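Transcriptional regulatory protein (Chlamydia trachomatis, PDB 3Q7R) probably acts as a global activator of transcription, binding DNA that includes its own promoter, and is an atypical response regulator of the OmpR/PhoB subfamily. Local coordinates at residues A[24-37]-A[101-113]. Sequence-based numbering, arbitrary orientation.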
ATOM      1  N   LEU A  24      -3.435  18.340   6.202  1.00 14.65           N
ATOM      2  CA  LEU A  24      -2.620  17.203   5.774  1.00 15.55           C
ATOM      3  C   LEU A  24      -1.780  17.593   4.530  1.00 18.50           C
ATOM      4  O   LEU A  24      -0.602  17.276   4.441  1.00 19.55           O
ATOM      5  CB  LEU A  24      -3.479  15.971   5.463  1.00 16.96           C
ATOM      6  CG  LEU A  24      -2.737  14.746   4.914  1.00 19.18           C
ATOM      7  CD1 LEU A  24      -1.769  14.129   5.960  1.00 21.99           C
ATOM      8  CD2 LEU A  24      -3.782  13.702   4.444  1.00 19.50           C
ATOM      9  N   PHE A  25      -2.405  18.242   3.560  1.00 16.12           N
ATOM     10  CA  PHE A  25      -1.716  18.669   2.366  1.00 17.23           C
ATOM     11  C   PHE A  25      -0.528  19.588   2.652  1.00 17.66           C
ATOM     12  O   PHE A  25       0.611  19.300   2.202  1.00 18.11           O
ATOM     13  CB  PHE A  25      -2.669  19.403   1.430  1.00 19.45           C
ATOM     14  CG  PHE A  25      -1.979  19.997   0.228  1.00 16.18           C
ATOM     15  CD1 PHE A  25      -1.374  19.178  -0.734  1.00 19.48           C
ATOM     16  CD2 PHE A  25      -1.913  21.387   0.072  1.00 18.48           C
ATOM     17  CE1 PHE A  25      -0.760  19.746  -1.846  1.00 18.23           C
ATOM     18  CE2 PHE A  25      -1.290  21.952  -1.026  1.00 23.27           C
ATOM     19  CZ  PHE A  25      -0.700  21.128  -1.996  1.00 21.20           C
ATOM     20  N   PHE A  26      -0.788  20.699   3.350  1.00 17.31           N
ATOM     21  CA  PHE A  26       0.273  21.698   3.558  1.00 18.34           C
ATOM     22  C   PHE A  26       1.397  21.079   4.420  1.00 20.74           C
ATOM     23  O   PHE A  26       2.576  21.283   4.126  1.00 23.29           O
ATOM     24  CB  PHE A  26      -0.306  22.984   4.173  1.00 18.78           C
ATOM     25  CG  PHE A  26      -1.113  23.798   3.202  1.00 17.78           C
ATOM     26  CD1 PHE A  26      -0.540  24.223   2.005  1.00 22.76           C
ATOM     27  CD2 PHE A  26      -2.437  24.100   3.460  1.00 24.45           C
ATOM     28  CE1 PHE A  26      -1.282  24.951   1.082  1.00 26.11           C
ATOM     29  CE2 PHE A  26      -3.186  24.841   2.537  1.00 27.89           C
ATOM     30  CZ  PHE A  26      -2.610  25.248   1.360  1.00 25.99           C
ATOM     31  N   GLN A  27       1.036  20.271   5.419  1.00 21.34           N
ATOM     32  CA  GLN A  27       2.037  19.694   6.305  1.00 20.36           C
ATOM     33  C   GLN A  27       2.859  18.617   5.610  1.00 29.53           C
ATOM     34  O   GLN A  27       4.072  18.507   5.857  1.00 27.98           O
ATOM     35  CB  GLN A  27       1.394  19.152   7.575  1.00 22.90           C
ATOM     36  CG  GLN A  27       0.868  20.324   8.403  1.00 26.32           C
ATOM     37  CD  GLN A  27       0.204  19.893   9.668  1.00 34.91           C
ATOM     38  OE1 GLN A  27       0.588  18.897  10.267  1.00 32.99           O
ATOM     39  NE2 GLN A  27      -0.801  20.649  10.096  1.00 37.21           N
ATOM     40  N   THR A  28       2.213  17.831   4.737  1.00 20.52           N
ATOM     41  CA  THR A  28       2.943  16.821   4.003  1.00 19.87           C
ATOM     42  C   THR A  28       3.863  17.480   2.990  1.00 23.07           C
ATOM     43  O   THR A  28       4.997  17.078   2.831  1.00 22.96           O
ATOM     44  CB  THR A  28       1.983  15.847   3.302  1.00 17.74           C
ATOM     45  OG1 THR A  28       1.192  15.180   4.290  1.00 18.09           O
ATOM     46  CG2 THR A  28       2.796  14.791   2.536  1.00 21.29           C
ATOM     47  N   LYS A  29       3.372  18.491   2.296  1.00 22.59           N
ATOM     48  CA  LYS A  29       4.162  19.145   1.255  1.00 24.02           C
ATOM     49  C   LYS A  29       5.469  19.702   1.849  1.00 27.12           C
ATOM     50  O   LYS A  29       6.557  19.558   1.246  1.00 30.46           O
ATOM     51  CB  LYS A  29       3.287  20.208   0.598  1.00 24.18           C
ATOM     52  CG  LYS A  29       3.923  21.134  -0.391  1.00 31.19           C
ATOM     53  CD  LYS A  29       2.798  22.070  -0.876  1.00 38.24           C
ATOM     54  CE  LYS A  29       3.189  22.793  -2.141  1.00 51.50           C
ATOM     55  NZ  LYS A  29       4.135  23.870  -1.849  1.00 55.46           N
ATOM     56  N   GLU A  30       5.405  20.300   3.044  1.00 25.15           N
ATOM     57  CA  GLU A  30       6.599  20.865   3.657  1.00 33.52           C
ATOM     58  C   GLU A  30       7.625  19.817   4.087  1.00 28.63           C
ATOM     59  O   GLU A  30       8.784  20.145   4.298  1.00 34.37           O
ATOM     60  CB  GLU A  30       6.229  21.794   4.813  1.00 30.81           C
ATOM     61  CG  GLU A  30       5.419  21.206   5.945  1.00 49.27           C
ATOM     62  CD  GLU A  30       4.940  22.282   6.917  1.00 62.64           C
ATOM     63  OE1 GLU A  30       4.972  23.473   6.527  1.00 67.20           O
ATOM     64  OE2 GLU A  30       4.536  21.946   8.059  1.00 64.43           O
ATOM     65  N   LEU A  31       7.210  18.562   4.224  1.00 27.93           N
ATOM     66  CA  LEU A  31       8.160  17.500   4.563  1.00 28.22           C
ATOM     67  C   LEU A  31       8.839  16.893   3.350  1.00 31.47           C
ATOM     68  O   LEU A  31       9.842  16.185   3.502  1.00 33.27           O
ATOM     69  CB  LEU A  31       7.457  16.390   5.352  1.00 25.36           C
ATOM     70  CG  LEU A  31       6.852  16.834   6.694  1.00 25.19           C
ATOM     71  CD1 LEU A  31       6.039  15.723   7.341  1.00 24.47           C
ATOM     72  CD2 LEU A  31       7.965  17.311   7.651  1.00 25.13           C
ATOM     73  N   LEU A  32       8.275  17.124   2.168  1.00 29.80           N
ATOM     74  CA  LEU A  32       8.808  16.538   0.930  1.00 34.27           C
ATOM     75  C   LEU A  32       9.854  17.478   0.350  1.00 30.09           C
ATOM     76  O   LEU A  32       9.675  18.689   0.382  1.00 40.22           O
ATOM     77  CB  LEU A  32       7.694  16.289  -0.094  1.00 31.44           C
ATOM     78  CG  LEU A  32       6.796  15.074   0.218  1.00 33.38           C
ATOM     79  CD1 LEU A  32       5.570  15.040  -0.653  1.00 36.06           C
ATOM     80  CD2 LEU A  32       7.596  13.786   0.069  1.00 29.15           C
ATOM     81  N   ASN A  33      10.954  16.927  -0.151  1.00 32.15           N
ATOM     82  CA  ASN A  33      12.008  17.754  -0.775  1.00 32.65           C
ATOM     83  C   ASN A  33      11.479  18.201  -2.128  1.00 32.38           C
ATOM     84  O   ASN A  33      11.151  17.342  -2.956  1.00 28.44           O
ATOM     85  CB  ASN A  33      13.280  16.935  -0.955  1.00 39.27           C
ATOM     86  CG  ASN A  33      14.336  17.671  -1.753  1.00 43.69           C
ATOM     87  OD1 ASN A  33      14.135  18.810  -2.165  1.00 36.53           O
ATOM     88  ND2 ASN A  33      15.464  17.016  -1.991  1.00 62.81           N
ATOM     89  N   PRO A  34      11.336  19.523  -2.344  1.00 32.08           N
ATOM     90  CA  PRO A  34      10.651  19.992  -3.554  1.00 31.71           C
ATOM     91  C   PRO A  34      11.467  19.733  -4.823  1.00 40.45           C
ATOM     92  O   PRO A  34      10.920  19.791  -5.914  1.00 37.26           O
ATOM     93  CB  PRO A  34      10.457  21.491  -3.303  1.00 37.20           C
ATOM     94  CG  PRO A  34      11.554  21.858  -2.358  1.00 35.90           C
ATOM     95  CD  PRO A  34      11.752  20.640  -1.474  1.00 39.41           C
ATOM     96  N   GLU A  35      12.750  19.435  -4.677  1.00 32.73           N
ATOM     97  CA  GLU A  35      13.555  19.058  -5.833  1.00 41.52           C
ATOM     98  C   GLU A  35      13.143  17.677  -6.358  1.00 34.61           C
ATOM     99  O   GLU A  35      13.346  17.360  -7.535  1.00 35.45           O
ATOM    100  CB  GLU A  35      15.040  19.077  -5.474  1.00 49.10           C
ATOM    101  CG  GLU A  35      15.553  20.460  -5.120  1.00 57.08           C
ATOM    102  CD  GLU A  35      17.030  20.484  -4.785  1.00 65.85           C
ATOM    103  OE1 GLU A  35      17.664  19.406  -4.716  1.00 61.80           O
ATOM    104  OE2 GLU A  35      17.549  21.603  -4.585  1.00 68.98           O
ATOM    105  N   GLU A  36      12.550  16.866  -5.481  1.00 32.03           N
ATOM    106  CA  GLU A  36      12.168  15.500  -5.834  1.00 31.45           C
ATOM    107  C   GLU A  36      10.646  15.320  -6.031  1.00 27.14           C
ATOM    108  O   GLU A  36      10.228  14.446  -6.773  1.00 25.92           O
ATOM    109  CB  GLU A  36      12.654  14.549  -4.733  1.00 36.95           C
ATOM    110  CG  GLU A  36      14.182  14.518  -4.602  1.00 44.61           C
ATOM    111  CD  GLU A  36      14.695  13.733  -3.402  1.00 61.49           C
ATOM    112  OE1 GLU A  36      13.889  13.231  -2.597  1.00 62.07           O
ATOM    113  OE2 GLU A  36      15.932  13.625  -3.268  1.00 71.86           O
ATOM    114  N   TYR A  37       9.848  16.100  -5.295  1.00 25.29           N
ATOM    115  CA  TYR A  37       8.361  15.974  -5.307  1.00 24.17           C
ATOM    116  C   TYR A  37       7.690  17.334  -5.300  1.00 29.66           C
ATOM    117  O   TYR A  37       7.976  18.147  -4.431  1.00 27.46           O
ATOM    118  CB  TYR A  37       7.856  15.225  -4.071  1.00 28.83           C
ATOM    119  CG  TYR A  37       8.600  13.941  -3.793  1.00 29.78           C
ATOM    120  CD1 TYR A  37       8.263  12.770  -4.438  1.00 27.42           C
ATOM    121  CD2 TYR A  37       9.655  13.923  -2.886  1.00 37.24           C
ATOM    122  CE1 TYR A  37       8.984  11.580  -4.190  1.00 35.74           C
ATOM    123  CE2 TYR A  37      10.355  12.766  -2.622  1.00 41.67           C
ATOM    124  CZ  TYR A  37      10.020  11.600  -3.276  1.00 39.31           C
ATOM    125  OH  TYR A  37      10.739  10.457  -2.999  1.00 52.20           O
ATOM    126  N   ARG A 101      -6.556   5.366   7.936  1.00 15.21           N
ATOM    127  CA  ARG A 101      -6.263   6.317   8.993  1.00 16.27           C
ATOM    128  C   ARG A 101      -6.084   5.581  10.348  1.00 17.59           C
ATOM    129  O   ARG A 101      -6.638   4.512  10.591  1.00 18.72           O
ATOM    130  CB  ARG A 101      -7.375   7.389   9.070  1.00 15.26           C
ATOM    131  CG  ARG A 101      -7.253   8.432   7.924  1.00 14.63           C
ATOM    132  CD  ARG A 101      -8.266   9.621   7.994  1.00 16.28           C
ATOM    133  NE  ARG A 101      -7.687  10.652   7.195  1.00 17.19           N
ATOM    134  CZ  ARG A 101      -7.858  10.776   5.873  1.00 16.80           C
ATOM    135  NH1 ARG A 101      -8.749  10.025   5.213  1.00 14.62           N
ATOM    136  NH2 ARG A 101      -7.156  11.687   5.216  1.00 15.99           N
ATOM    137  N   PRO A 102      -5.321   6.189  11.245  1.00 19.14           N
ATOM    138  CA  PRO A 102      -4.692   7.514  11.143  1.00 19.40           C
ATOM    139  C   PRO A 102      -3.592   7.648  10.120  1.00 18.52           C
ATOM    140  O   PRO A 102      -2.741   6.763   9.953  1.00 22.65           O
ATOM    141  CB  PRO A 102      -4.067   7.729  12.546  1.00 23.17           C
ATOM    142  CG  PRO A 102      -4.842   6.868  13.416  1.00 23.94           C
ATOM    143  CD  PRO A 102      -5.265   5.657  12.626  1.00 23.52           C
ATOM    144  N   ILE A 103      -3.621   8.786   9.447  1.00 18.43           N
ATOM    145  CA  ILE A 103      -2.617   9.095   8.422  1.00 22.13           C
ATOM    146  C   ILE A 103      -2.105  10.485   8.759  1.00 28.55           C
ATOM    147  O   ILE A 103      -2.825  11.477   8.596  1.00 28.10           O
ATOM    148  CB  ILE A 103      -3.183   9.162   7.022  1.00 23.47           C
ATOM    149  CG1 ILE A 103      -3.585   7.767   6.527  1.00 25.37           C
ATOM    150  CG2 ILE A 103      -2.109   9.660   6.042  1.00 27.53           C
ATOM    151  CD1 ILE A 103      -4.567   7.806   5.351  1.00 23.80           C
ATOM    152  N   THR A 104      -0.863  10.545   9.226  1.00 22.80           N
ATOM    153  CA  THR A 104      -0.209  11.796   9.615  1.00 24.10           C
ATOM    154  C   THR A 104       0.660  12.273   8.459  1.00 21.44           C
ATOM    155  O   THR A 104       0.917  11.509   7.514  1.00 21.08           O
ATOM    156  CB  THR A 104       0.724  11.578  10.805  1.00 27.33           C
ATOM    157  OG1 THR A 104       1.771  10.662  10.436  1.00 25.60           O
ATOM    158  CG2 THR A 104      -0.044  11.060  12.059  1.00 30.29           C
ATOM    159  N   PRO A 105       1.060  13.558   8.485  1.00 24.50           N
ATOM    160  CA  PRO A 105       1.965  14.001   7.418  1.00 20.96           C
ATOM    161  C   PRO A 105       3.245  13.184   7.311  1.00 20.05           C
ATOM    162  O   PRO A 105       3.694  12.974   6.177  1.00 22.04           O
ATOM    163  CB  PRO A 105       2.270  15.455   7.790  1.00 19.91           C
ATOM    164  CG  PRO A 105       1.012  15.903   8.512  1.00 23.81           C
ATOM    165  CD  PRO A 105       0.561  14.679   9.304  1.00 25.27           C
ATOM    166  N   ARG A 106       3.839  12.743   8.422  1.00 20.31           N
ATOM    167  CA  ARG A 106       5.050  11.929   8.328  1.00 22.75           C
ATOM    168  C   ARG A 106       4.763  10.594   7.595  1.00 22.93           C
ATOM    169  O   ARG A 106       5.567  10.137   6.810  1.00 23.55           O
ATOM    170  CB  ARG A 106       5.633  11.675   9.737  1.00 24.28           C
ATOM    171  CG  ARG A 106       6.336  12.895  10.299  1.00 32.69           C
ATOM    172  CD  ARG A 106       6.756  12.670  11.747  1.00 44.60           C
ATOM    173  NE  ARG A 106       7.858  11.713  11.819  1.00 47.89           N
ATOM    174  CZ  ARG A 106       7.985  10.781  12.757  1.00 53.40           C
ATOM    175  NH1 ARG A 106       7.082  10.674  13.717  1.00 47.05           N
ATOM    176  NH2 ARG A 106       9.017   9.960  12.727  1.00 49.48           N
ATOM    177  N   ILE A 107       3.620   9.982   7.851  1.00 20.39           N
ATOM    178  CA  ILE A 107       3.294   8.727   7.161  1.00 18.16           C
ATOM    179  C   ILE A 107       3.061   8.991   5.702  1.00 18.07           C
ATOM    180  O   ILE A 107       3.534   8.234   4.863  1.00 21.04           O
ATOM    181  CB  ILE A 107       2.087   8.108   7.789  1.00 18.77           C
ATOM    182  CG1 ILE A 107       2.485   7.612   9.186  1.00 23.14           C
ATOM    183  CG2 ILE A 107       1.517   6.966   6.906  1.00 19.43           C
ATOM    184  CD1 ILE A 107       1.343   7.073  10.004  1.00 28.19           C
ATOM    185  N   LEU A 108       2.271  10.019   5.384  1.00 17.37           N
ATOM    186  CA  LEU A 108       1.947  10.228   3.974  1.00 17.46           C
ATOM    187  C   LEU A 108       3.225  10.583   3.184  1.00 16.42           C
ATOM    188  O   LEU A 108       3.424  10.105   2.048  1.00 18.02           O
ATOM    189  CB  LEU A 108       0.870  11.312   3.829  1.00 17.04           C
ATOM    190  CG  LEU A 108       0.475  11.591   2.389  1.00 17.10           C
ATOM    191  CD1 LEU A 108      -0.113  10.316   1.657  1.00 17.80           C
ATOM    192  CD2 LEU A 108      -0.553  12.712   2.321  1.00 21.47           C
ATOM    193  N   LYS A 109       4.109  11.410   3.773  1.00 17.23           N
ATOM    194  CA  LYS A 109       5.364  11.710   3.110  1.00 18.93           C
ATOM    195  C   LYS A 109       6.161  10.442   2.818  1.00 18.44           C
ATOM    196  O   LYS A 109       6.702  10.274   1.717  1.00 20.76           O
ATOM    197  CB  LYS A 109       6.206  12.643   4.016  1.00 20.21           C
ATOM    198  CG  LYS A 109       7.606  12.982   3.446  1.00 29.42           C
ATOM    199  CD  LYS A 109       8.674  12.059   4.035  1.00 33.18           C
ATOM    200  CE  LYS A 109      10.095  12.644   3.885  1.00 34.94           C
ATOM    201  NZ  LYS A 109      11.121  11.615   4.216  1.00 41.13           N
ATOM    202  N   SER A 110       6.237   9.540   3.794  1.00 17.74           N
ATOM    203  CA  SER A 110       7.005   8.315   3.617  1.00 19.44           C
ATOM    204  C   SER A 110       6.366   7.397   2.590  1.00 20.07           C
ATOM    205  O   SER A 110       7.062   6.718   1.830  1.00 21.43           O
ATOM    206  CB  SER A 110       7.218   7.585   4.958  1.00 19.75           C
ATOM    207  OG  SER A 110       8.082   8.358   5.805  1.00 25.28           O
ATOM    208  N   ALA A 111       5.035   7.366   2.587  1.00 17.63           N
ATOM    209  CA  ALA A 111       4.328   6.499   1.670  1.00 16.30           C
ATOM    210  C   ALA A 111       4.477   6.985   0.235  1.00 17.85           C
ATOM    211  O   ALA A 111       4.635   6.176  -0.667  1.00 18.62           O
ATOM    212  CB  ALA A 111       2.839   6.444   2.046  1.00 16.92           C
ATOM    213  N   ILE A 112       4.298   8.288   0.014  1.00 17.81           N
ATOM    214  CA  ILE A 112       4.483   8.860  -1.315  1.00 16.10           C
ATOM    215  C   ILE A 112       5.897   8.574  -1.804  1.00 17.65           C
ATOM    216  O   ILE A 112       6.112   8.165  -2.949  1.00 21.65           O
ATOM    217  CB  ILE A 112       4.237  10.393  -1.233  1.00 17.05           C
ATOM    218  CG1 ILE A 112       2.748  10.687  -1.076  1.00 18.77           C
ATOM    219  CG2 ILE A 112       4.845  11.126  -2.439  1.00 21.46           C
ATOM    220  CD1 ILE A 112       2.497  12.193  -0.670  1.00 20.97           C
ATOM    221  N   SER A 113       6.867   8.746  -0.923  0.60 17.14           N
ATOM    222  CA  SER A 113       8.269   8.506  -1.291  0.60 19.84           C
ATOM    223  C   SER A 113       8.531   7.036  -1.644  0.60 23.65           C
ATOM    224  O   SER A 113       9.254   6.723  -2.602  0.60 22.58           O
ATOM    225  CB  SER A 113       9.202   8.982  -0.169  0.60 21.75           C
ATOM    226  OG  SER A 113       9.025  10.368   0.069  0.60 23.19           O
TER
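T28 and P105 interlock as reciprocal knobs, each side chain seated in a hole of the opposite helix: T28 among P105, L108, K109 and I112, P105 among L24, Q27, T28 and L31. The backbones come unusually near here, T28 CA and P105 CA 4.5 Å apart, and helices 24-31 and 105-113 cross at -56°. T28 OG1, beside its own backbone N (chi1 -61°), packs against P105 CA and L108 CD2 while donating to L24 O at 2.8 Å; T28 N reaches that carbonyl from the opposite face. T28 CG2 comes to 3.8 Å from K109 N. Q27 CB meets P105 CG at 3.4 Å. L24 lies roughly perpendicular to L108, and L24 CD2 reaches the guanidinium edge of R101, which is salt-bridged to E57 and D81. Farther on, L32 CD2 presses on K109 CG at a tight 3.5 Å, the two side chains running in opposite senses. This joins the first and last helices on one side of the receiver domain's parallel sheet, while R106 forms a salt bridge with E86 of the second subunit. S113 OG, like T28 OG1, donates within its own helix, to K109 O; with no hydrogen bond across it, the joint rests on shape and apolar contact.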